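Local atomic coordinates of penicillin-binding protein 2B (Streptococcus pneumoniae, PDB entry 2WAD), a protein that probably forms peptide cross-links between adjacent glycan strands of cell wall peptidoglycan, as a penicillin-binding transpeptidase of the elongasome, which builds peripheral peptidoglycan. Residues K325-S330 and K659-A664; V104-P109 and E171-Y176. All coordinates share one frame; numbering follows the deposited sequence.

Contact 1: residues K325-S330 and K659-A664; sequences KSYFNS and KNVGPA. Unlike the reference sequence in segment 659-664: Lys-659 (reference Asn), Asn-660 (reference Gly), Ala-664 (reference Ser).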
ATOM      1  N   LYS A 325       9.963  -1.111  18.864  1.00 38.33           N
ATOM      2  CA  LYS A 325      11.213  -0.409  19.043  1.00 39.90           C
ATOM      3  C   LYS A 325      11.860  -0.775  20.393  1.00 36.58           C
ATOM      4  O   LYS A 325      13.068  -0.997  20.485  1.00 34.68           O
ATOM      5  CB  LYS A 325      10.983   1.099  18.877  1.00 42.67           C
ATOM      6  CG  LYS A 325      12.203   1.790  18.278  1.00 51.18           C
ATOM      7  CD  LYS A 325      12.063   3.297  18.204  1.00 64.56           C
ATOM      8  CE  LYS A 325      13.364   3.869  17.646  1.00 74.99           C
ATOM      9  NZ  LYS A 325      13.321   5.357  17.492  1.00 77.32           N
ATOM     10  N   SER A 326      11.045  -0.896  21.429  1.00 34.38           N
ATOM     11  CA  SER A 326      11.554  -1.349  22.717  1.00 36.03           C
ATOM     12  C   SER A 326      12.200  -2.750  22.681  1.00 36.15           C
ATOM     13  O   SER A 326      13.370  -2.932  23.047  1.00 34.34           O
ATOM     14  CB  SER A 326      10.447  -1.249  23.774  1.00 35.63           C
ATOM     15  OG  SER A 326      10.903  -1.843  24.974  1.00 37.94           O
ATOM     16  N   TYR A 327      11.451  -3.745  22.211  1.00 33.88           N
ATOM     17  CA  TYR A 327      12.015  -5.066  21.995  1.00 34.52           C
ATOM     18  C   TYR A 327      13.221  -5.129  21.056  1.00 33.42           C
ATOM     19  O   TYR A 327      14.231  -5.780  21.351  1.00 34.73           O
ATOM     20  CB  TYR A 327      10.940  -6.059  21.523  1.00 32.54           C
ATOM     21  CG  TYR A 327      10.096  -6.673  22.613  1.00 36.29           C
ATOM     22  CD1 TYR A 327      10.504  -7.835  23.271  1.00 30.72           C
ATOM     23  CD2 TYR A 327       8.879  -6.099  22.983  1.00 35.42           C
ATOM     24  CE1 TYR A 327       9.712  -8.400  24.252  1.00 38.57           C
ATOM     25  CE2 TYR A 327       8.086  -6.661  23.954  1.00 30.70           C
ATOM     26  CZ  TYR A 327       8.503  -7.810  24.588  1.00 34.49           C
ATOM     27  OH  TYR A 327       7.689  -8.367  25.554  1.00 37.44           O
ATOM     28  N   PHE A 328      13.150  -4.485  19.902  1.00 34.71           N
ATOM     29  CA  PHE A 328      14.306  -4.580  18.996  1.00 35.81           C
ATOM     30  C   PHE A 328      15.596  -4.023  19.600  1.00 34.99           C
ATOM     31  O   PHE A 328      16.649  -4.611  19.409  1.00 36.28           O
ATOM     32  CB  PHE A 328      14.068  -3.891  17.637  1.00 35.56           C
ATOM     33  CG  PHE A 328      14.965  -4.423  16.540  1.00 35.17           C
ATOM     34  CD1 PHE A 328      14.592  -5.534  15.794  1.00 35.39           C
ATOM     35  CD2 PHE A 328      16.196  -3.839  16.275  1.00 33.06           C
ATOM     36  CE1 PHE A 328      15.421  -6.047  14.796  1.00 30.46           C
ATOM     37  CE2 PHE A 328      17.045  -4.332  15.285  1.00 32.64           C
ATOM     38  CZ  PHE A 328      16.657  -5.451  14.542  1.00 37.96           C
ATOM     39  N   ASN A 329      15.535  -2.874  20.273  1.00 34.30           N
ATOM     40  CA  ASN A 329      16.729  -2.321  20.922  1.00 35.55           C
ATOM     41  C   ASN A 329      17.266  -3.216  22.027  1.00 36.57           C
ATOM     42  O   ASN A 329      18.472  -3.334  22.189  1.00 35.34           O
ATOM     43  CB  ASN A 329      16.466  -0.916  21.487  1.00 37.57           C
ATOM     44  CG  ASN A 329      16.610   0.185  20.438  1.00 38.41           C
ATOM     45  OD1 ASN A 329      17.586   0.238  19.679  1.00 40.83           O
ATOM     46  ND2 ASN A 329      15.628   1.056  20.387  1.00 33.91           N
ATOM     47  N   SER A 330      16.376  -3.853  22.781  1.00 38.16           N
ATOM     48  CA  SER A 330      16.807  -4.806  23.799  1.00 41.65           C
ATOM     49  C   SER A 330      17.577  -5.955  23.146  1.00 40.84           C
ATOM     50  O   SER A 330      18.666  -6.346  23.599  1.00 40.70           O
ATOM     51  CB  SER A 330      15.581  -5.330  24.560  1.00 43.17           C
ATOM     52  OG  SER A 330      15.963  -5.941  25.778  1.00 48.93           O
ATOM     53  N   LYS A 659      16.056 -16.962  25.145  1.00 69.45           N
ATOM     54  CA  LYS A 659      14.639 -16.610  25.206  1.00 66.61           C
ATOM     55  C   LYS A 659      14.097 -16.181  23.842  1.00 63.37           C
ATOM     56  O   LYS A 659      14.805 -15.531  23.080  1.00 64.61           O
ATOM     57  CB  LYS A 659      14.379 -15.530  26.259  1.00 67.39           C
ATOM     58  CG  LYS A 659      14.927 -14.167  25.878  1.00 68.20           C
ATOM     59  CD  LYS A 659      14.344 -13.050  26.733  1.00 71.05           C
ATOM     60  CE  LYS A 659      15.247 -11.824  26.666  1.00 72.92           C
ATOM     61  NZ  LYS A 659      16.094 -11.887  25.431  1.00 78.37           N
ATOM     62  N   ASN A 660      12.854 -16.544  23.530  1.00 58.74           N
ATOM     63  CA  ASN A 660      12.243 -16.203  22.234  1.00 54.40           C
ATOM     64  C   ASN A 660      11.222 -15.085  22.400  1.00 49.00           C
ATOM     65  O   ASN A 660      10.125 -15.300  22.903  1.00 48.46           O
ATOM     66  CB  ASN A 660      11.569 -17.425  21.584  1.00 54.50           C
ATOM     67  CG  ASN A 660      11.262 -17.218  20.094  1.00 55.94           C
ATOM     68  OD1 ASN A 660      10.667 -16.214  19.679  1.00 53.47           O
ATOM     69  ND2 ASN A 660      11.719 -18.156  19.276  1.00 56.76           N
ATOM     70  N   VAL A 661      11.583 -13.881  21.981  1.00 45.09           N
ATOM     71  CA  VAL A 661      10.706 -12.726  22.192  1.00 40.90           C
ATOM     72  C   VAL A 661       9.490 -12.687  21.269  1.00 39.68           C
ATOM     73  O   VAL A 661       8.585 -11.889  21.485  1.00 38.09           O
ATOM     74  CB  VAL A 661      11.483 -11.397  22.117  1.00 42.63           C
ATOM     75  CG1 VAL A 661      12.662 -11.402  23.124  1.00 41.32           C
ATOM     76  CG2 VAL A 661      12.018 -11.143  20.706  1.00 38.84           C
ATOM     77  N   GLY A 662       9.433 -13.567  20.274  1.00 37.35           N
ATOM     78  CA  GLY A 662       8.331 -13.531  19.309  1.00 37.88           C
ATOM     79  C   GLY A 662       6.962 -13.623  19.960  1.00 33.76           C
ATOM     80  O   GLY A 662       6.147 -12.733  19.809  1.00 36.24           O
ATOM     81  N   PRO A 663       6.697 -14.710  20.682  1.00 34.39           N
ATOM     82  CA  PRO A 663       5.442 -14.890  21.411  1.00 35.57           C
ATOM     83  C   PRO A 663       5.169 -13.756  22.399  1.00 35.66           C
ATOM     84  O   PRO A 663       4.013 -13.375  22.592  1.00 37.72           O
ATOM     85  CB  PRO A 663       5.673 -16.194  22.188  1.00 38.99           C
ATOM     86  CG  PRO A 663       6.724 -16.943  21.362  1.00 37.60           C
ATOM     87  CD  PRO A 663       7.572 -15.905  20.730  1.00 34.80           C
ATOM     88  N   ALA A 664       6.217 -13.190  22.998  1.00 35.93           N
ATOM     89  CA  ALA A 664       6.029 -12.151  24.022  1.00 34.46           C
ATOM     90  C   ALA A 664       5.599 -10.849  23.354  1.00 32.54           C
ATOM     91  O   ALA A 664       4.751 -10.109  23.867  1.00 34.64           O
ATOM     92  CB  ALA A 664       7.315 -11.947  24.841  1.00 33.01           C
TER
HETATM   93  O   HOH W   1      14.769  -8.755  25.114  1.00 46.69           O
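Tyr-327 reaches from helix 314-334 to the start of helix 661-676 and touches two residues there. Its ring atom CD1 lies 3.9 Å from CB of Val-661, with CE1 only slightly farther from the same atom. The hydroxyl end goes on to Ala-664, where OH is 3.7 Å from the methyl CB. The ring thus runs along one face of the helix's first turn. No direct hydrogen bond joins the two segments. Tyr-327 OH is instead hydrogen-bonded to Asp-668 OD1, one turn beyond Ala-664, and this fixes the far end of the ring. Val-661 has CG1 anti to its carbonyl carbon (chi1 -55°), which leaves this methyl 4.2 Å from Tyr-327 CD1. Behind Val-661, Asn-660 is the N-cap. Its OD1 accepts from Gly-662 N at 3.0 Å, in the carbonyl plane. Beside the ring contact, a water lies 3.1 Å from Ser-330 OG and bonds weakly to NZ of the poorly ordered Lys-659. This lysine forms a salt bridge with Glu-331. Phe-328, pointing away from Val-661, packs on Leu-361 and Leu-370 of the sheet. Such pairing of the transpeptidase region's first and last helices against an antiparallel sheet is typical of the penicillin-binding transpeptidase fold.

Contact 2: residues V104-P109 and E171-Y176; sequences VSISSP and EKKEIY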
ATOM      1  N   VAL A 104       5.726  40.162 -11.441  1.00 39.22           N
ATOM      2  CA  VAL A 104       6.137  38.898 -10.860  1.00 41.34           C
ATOM      3  C   VAL A 104       7.608  38.665 -11.171  1.00 44.00           C
ATOM      4  O   VAL A 104       8.203  39.352 -12.014  1.00 43.02           O
ATOM      5  CB  VAL A 104       5.339  37.678 -11.414  1.00 43.27           C
ATOM      6  CG1 VAL A 104       3.835  37.836 -11.193  1.00 42.49           C
ATOM      7  CG2 VAL A 104       5.668  37.433 -12.894  1.00 39.81           C
ATOM      8  N   SER A 105       8.149  37.659 -10.491  1.00 46.25           N
ATOM      9  CA  SER A 105       9.534  37.226 -10.626  1.00 49.41           C
ATOM     10  C   SER A 105       9.599  35.831 -11.235  1.00 49.64           C
ATOM     11  O   SER A 105       8.962  34.890 -10.752  1.00 47.82           O
ATOM     12  CB  SER A 105      10.218  37.189  -9.254  1.00 48.92           C
ATOM     13  OG  SER A 105      10.931  38.386  -9.026  1.00 53.76           O
ATOM     14  N   ILE A 106      10.404  35.725 -12.285  1.00 52.50           N
ATOM     15  CA  ILE A 106      10.683  34.473 -12.976  1.00 56.80           C
ATOM     16  C   ILE A 106      12.199  34.310 -12.981  1.00 60.08           C
ATOM     17  O   ILE A 106      12.896  34.892 -13.811  1.00 61.14           O
ATOM     18  CB  ILE A 106      10.161  34.504 -14.436  1.00 56.36           C
ATOM     19  CG1 ILE A 106       8.632  34.629 -14.473  1.00 56.79           C
ATOM     20  CG2 ILE A 106      10.634  33.297 -15.234  1.00 53.06           C
ATOM     21  CD1 ILE A 106       7.890  33.683 -13.548  1.00 56.51           C
ATOM     22  N   SER A 107      12.719  33.531 -12.040  1.00 64.12           N
ATOM     23  CA  SER A 107      14.166  33.391 -11.929  1.00 68.78           C
ATOM     24  C   SER A 107      14.652  32.106 -12.593  1.00 70.10           C
ATOM     25  O   SER A 107      15.639  32.109 -13.329  1.00 69.69           O
ATOM     26  CB  SER A 107      14.650  33.519 -10.476  1.00 69.09           C
ATOM     27  OG  SER A 107      13.901  32.699  -9.592  1.00 72.76           O
ATOM     28  N   SER A 108      13.927  31.018 -12.360  1.00 74.06           N
ATOM     29  CA  SER A 108      14.293  29.710 -12.895  1.00 76.59           C
ATOM     30  C   SER A 108      13.472  29.379 -14.139  1.00 77.61           C
ATOM     31  O   SER A 108      12.373  28.817 -14.033  1.00 80.32           O
ATOM     32  CB  SER A 108      14.080  28.621 -11.836  1.00 77.31           C
ATOM     33  OG  SER A 108      14.795  28.899 -10.642  1.00 80.18           O
ATOM     34  N   PRO A 109      14.001  29.716 -15.323  1.00 76.34           N
ATOM     35  CA  PRO A 109      13.276  29.523 -16.574  1.00 75.47           C
ATOM     36  C   PRO A 109      13.783  28.326 -17.382  1.00 75.45           C
ATOM     37  O   PRO A 109      14.832  28.434 -18.027  1.00 74.97           O
ATOM     38  CB  PRO A 109      13.578  30.819 -17.336  1.00 74.75           C
ATOM     39  CG  PRO A 109      14.826  31.401 -16.675  1.00 76.14           C
ATOM     40  CD  PRO A 109      15.230  30.495 -15.541  1.00 75.76           C
ATOM     41  N   GLU A 171      14.009  38.071 -22.138  1.00 56.46           N
ATOM     42  CA  GLU A 171      13.174  37.430 -23.148  1.00 56.56           C
ATOM     43  C   GLU A 171      12.718  36.053 -22.674  1.00 54.94           C
ATOM     44  O   GLU A 171      11.533  35.730 -22.747  1.00 54.10           O
ATOM     45  CB  GLU A 171      13.961  37.283 -24.446  1.00 57.17           C
ATOM     46  CG  GLU A 171      13.172  37.626 -25.686  1.00 63.59           C
ATOM     47  CD  GLU A 171      14.050  38.151 -26.805  1.00 68.56           C
ATOM     48  OE1 GLU A 171      15.144  38.699 -26.531  1.00 65.91           O
ATOM     49  OE2 GLU A 171      13.629  38.018 -27.973  1.00 71.05           O
ATOM     50  N   LYS A 172      13.651  35.249 -22.170  1.00 53.00           N
ATOM     51  CA  LYS A 172      13.313  33.909 -21.713  1.00 52.47           C
ATOM     52  C   LYS A 172      12.189  33.898 -20.680  1.00 50.04           C
ATOM     53  O   LYS A 172      11.463  32.910 -20.540  1.00 47.90           O
ATOM     54  CB  LYS A 172      14.542  33.171 -21.181  1.00 53.25           C
ATOM     55  CG  LYS A 172      15.464  32.659 -22.277  1.00 59.80           C
ATOM     56  CD  LYS A 172      16.443  31.633 -21.733  1.00 67.50           C
ATOM     57  CE  LYS A 172      17.404  31.170 -22.815  1.00 70.87           C
ATOM     58  NZ  LYS A 172      18.619  30.562 -22.207  1.00 72.84           N
ATOM     59  N   LYS A 173      12.049  35.009 -19.967  1.00 48.90           N
ATOM     60  CA  LYS A 173      11.088  35.105 -18.876  1.00 47.62           C
ATOM     61  C   LYS A 173       9.697  35.379 -19.418  1.00 46.50           C
ATOM     62  O   LYS A 173       8.715  34.841 -18.905  1.00 43.50           O
ATOM     63  CB  LYS A 173      11.477  36.219 -17.909  1.00 49.18           C
ATOM     64  CG  LYS A 173      12.796  35.994 -17.180  1.00 50.47           C
ATOM     65  CD  LYS A 173      13.077  37.172 -16.256  1.00 55.71           C
ATOM     66  CE  LYS A 173      14.157  36.837 -15.247  1.00 60.45           C
ATOM     67  NZ  LYS A 173      14.328  37.978 -14.314  1.00 65.02           N
ATOM     68  N   GLU A 174       9.608  36.198 -20.460  1.00 44.15           N
ATOM     69  CA  GLU A 174       8.311  36.382 -21.077  1.00 46.87           C
ATOM     70  C   GLU A 174       7.915  35.114 -21.828  1.00 46.65           C
ATOM     71  O   GLU A 174       6.751  34.699 -21.790  1.00 46.30           O
ATOM     72  CB  GLU A 174       8.221  37.667 -21.904  1.00 46.68           C
ATOM     73  CG  GLU A 174       8.860  37.628 -23.267  1.00 51.51           C
ATOM     74  CD  GLU A 174       8.742  38.961 -23.984  1.00 56.63           C
ATOM     75  OE1 GLU A 174       8.579  40.013 -23.321  1.00 56.06           O
ATOM     76  OE2 GLU A 174       8.815  38.951 -25.228  1.00 60.36           O
ATOM     77  N   ILE A 175       8.893  34.455 -22.442  1.00 46.27           N
ATOM     78  CA  ILE A 175       8.605  33.188 -23.109  1.00 46.67           C
ATOM     79  C   ILE A 175       8.045  32.175 -22.130  1.00 45.97           C
ATOM     80  O   ILE A 175       7.096  31.447 -22.429  1.00 48.63           O
ATOM     81  CB  ILE A 175       9.820  32.593 -23.829  1.00 47.10           C
ATOM     82  CG1 ILE A 175      10.334  33.577 -24.880  1.00 46.28           C
ATOM     83  CG2 ILE A 175       9.425  31.277 -24.493  1.00 45.24           C
ATOM     84  CD1 ILE A 175      11.477  33.019 -25.704  1.00 51.32           C
ATOM     85  N   TYR A 176       8.624  32.146 -20.937  1.00 45.48           N
ATOM     86  CA  TYR A 176       8.098  31.298 -19.871  1.00 43.04           C
ATOM     87  C   TYR A 176       6.643  31.595 -19.507  1.00 41.91           C
ATOM     88  O   TYR A 176       5.826  30.689 -19.394  1.00 44.53           O
ATOM     89  CB  TYR A 176       8.992  31.393 -18.632  1.00 42.69           C
ATOM     90  CG  TYR A 176       8.505  30.541 -17.481  1.00 44.41           C
ATOM     91  CD1 TYR A 176       8.585  29.154 -17.535  1.00 45.81           C
ATOM     92  CD2 TYR A 176       7.951  31.127 -16.353  1.00 41.85           C
ATOM     93  CE1 TYR A 176       8.141  28.371 -16.474  1.00 46.91           C
ATOM     94  CE2 TYR A 176       7.495  30.370 -15.301  1.00 46.14           C
ATOM     95  CZ  TYR A 176       7.598  28.995 -15.362  1.00 49.64           C
ATOM     96  OH  TYR A 176       7.139  28.262 -14.299  1.00 52.10           O
TER
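Ile-106, Tyr-176 and Lys-173 carry most of this contact, in which a loop packs on a helix. Segment 104-109 belongs to the loop between helices 90-100 and 113-121, and segment 171-176 to helix 169-182. Both belong to the N-terminal region assigned to the penicillin-binding protein dimerisation family. Ile-106 is buried and points at the helix. It has two branches against the Tyr-176 ring. CG2 is 3.6 Å from Tyr-176 CD2, and CD1 lies 3.8 Å from Tyr-176 CE2. The approach is oblique to the ring. The tyrosine CG is anti to its backbone N (chi1 180°), which swings the ring out from the helix to the isoleucine. Its hydroxyl is hydrogen-bonded to Lys-241 NZ, so the polar end of the ring is held from outside the two segments.

Lys-173 lies one turn earlier on the helix. Its extended chain passes along Ile-106 in the opposite direction, and the contact between them is aliphatic. The outer end of the lysine comes near the backbone carbonyl of Ile-106, but no hydrogen bond forms there and the modelled spacing is doubtful. Pro-109 adds a looser contact with the helix backbone. Its CB is 4.4 Å from Lys-172 O, an oxygen that already accepts from Tyr-176 N in the helix. The loop has further bonds outside the two segments: Ser-105 pairs through its backbone with Asp-195, and Ser-107 OG bonds to the carboxylate of the same residue. At the centre of the contact, Ile-106 CG2 touches both Tyr-176 CD2 and Lys-173 CG, the latter 4.0 Å away.

In the fold
The two contacts lie in different parts of an elongated chain. Their centres are 58 Å apart, and their nearest atoms are about 37 Å apart. They do not touch. Along the sequence contact 2 closes before contact 1 opens. Contact 2 is the shorter-range of the two, with 61 residues between its segments, and belongs to the N-terminal, dimerisation-family part of the chain. Contact 1 spans 328 residues and joins two ends of the transpeptidase region. Ser-386, the inferred acyl-ester nucleophile, falls in sequence between the segments of contact 1. Neither contact is near this residue or the zinc site of Asp-288, His-290 and Asp-292.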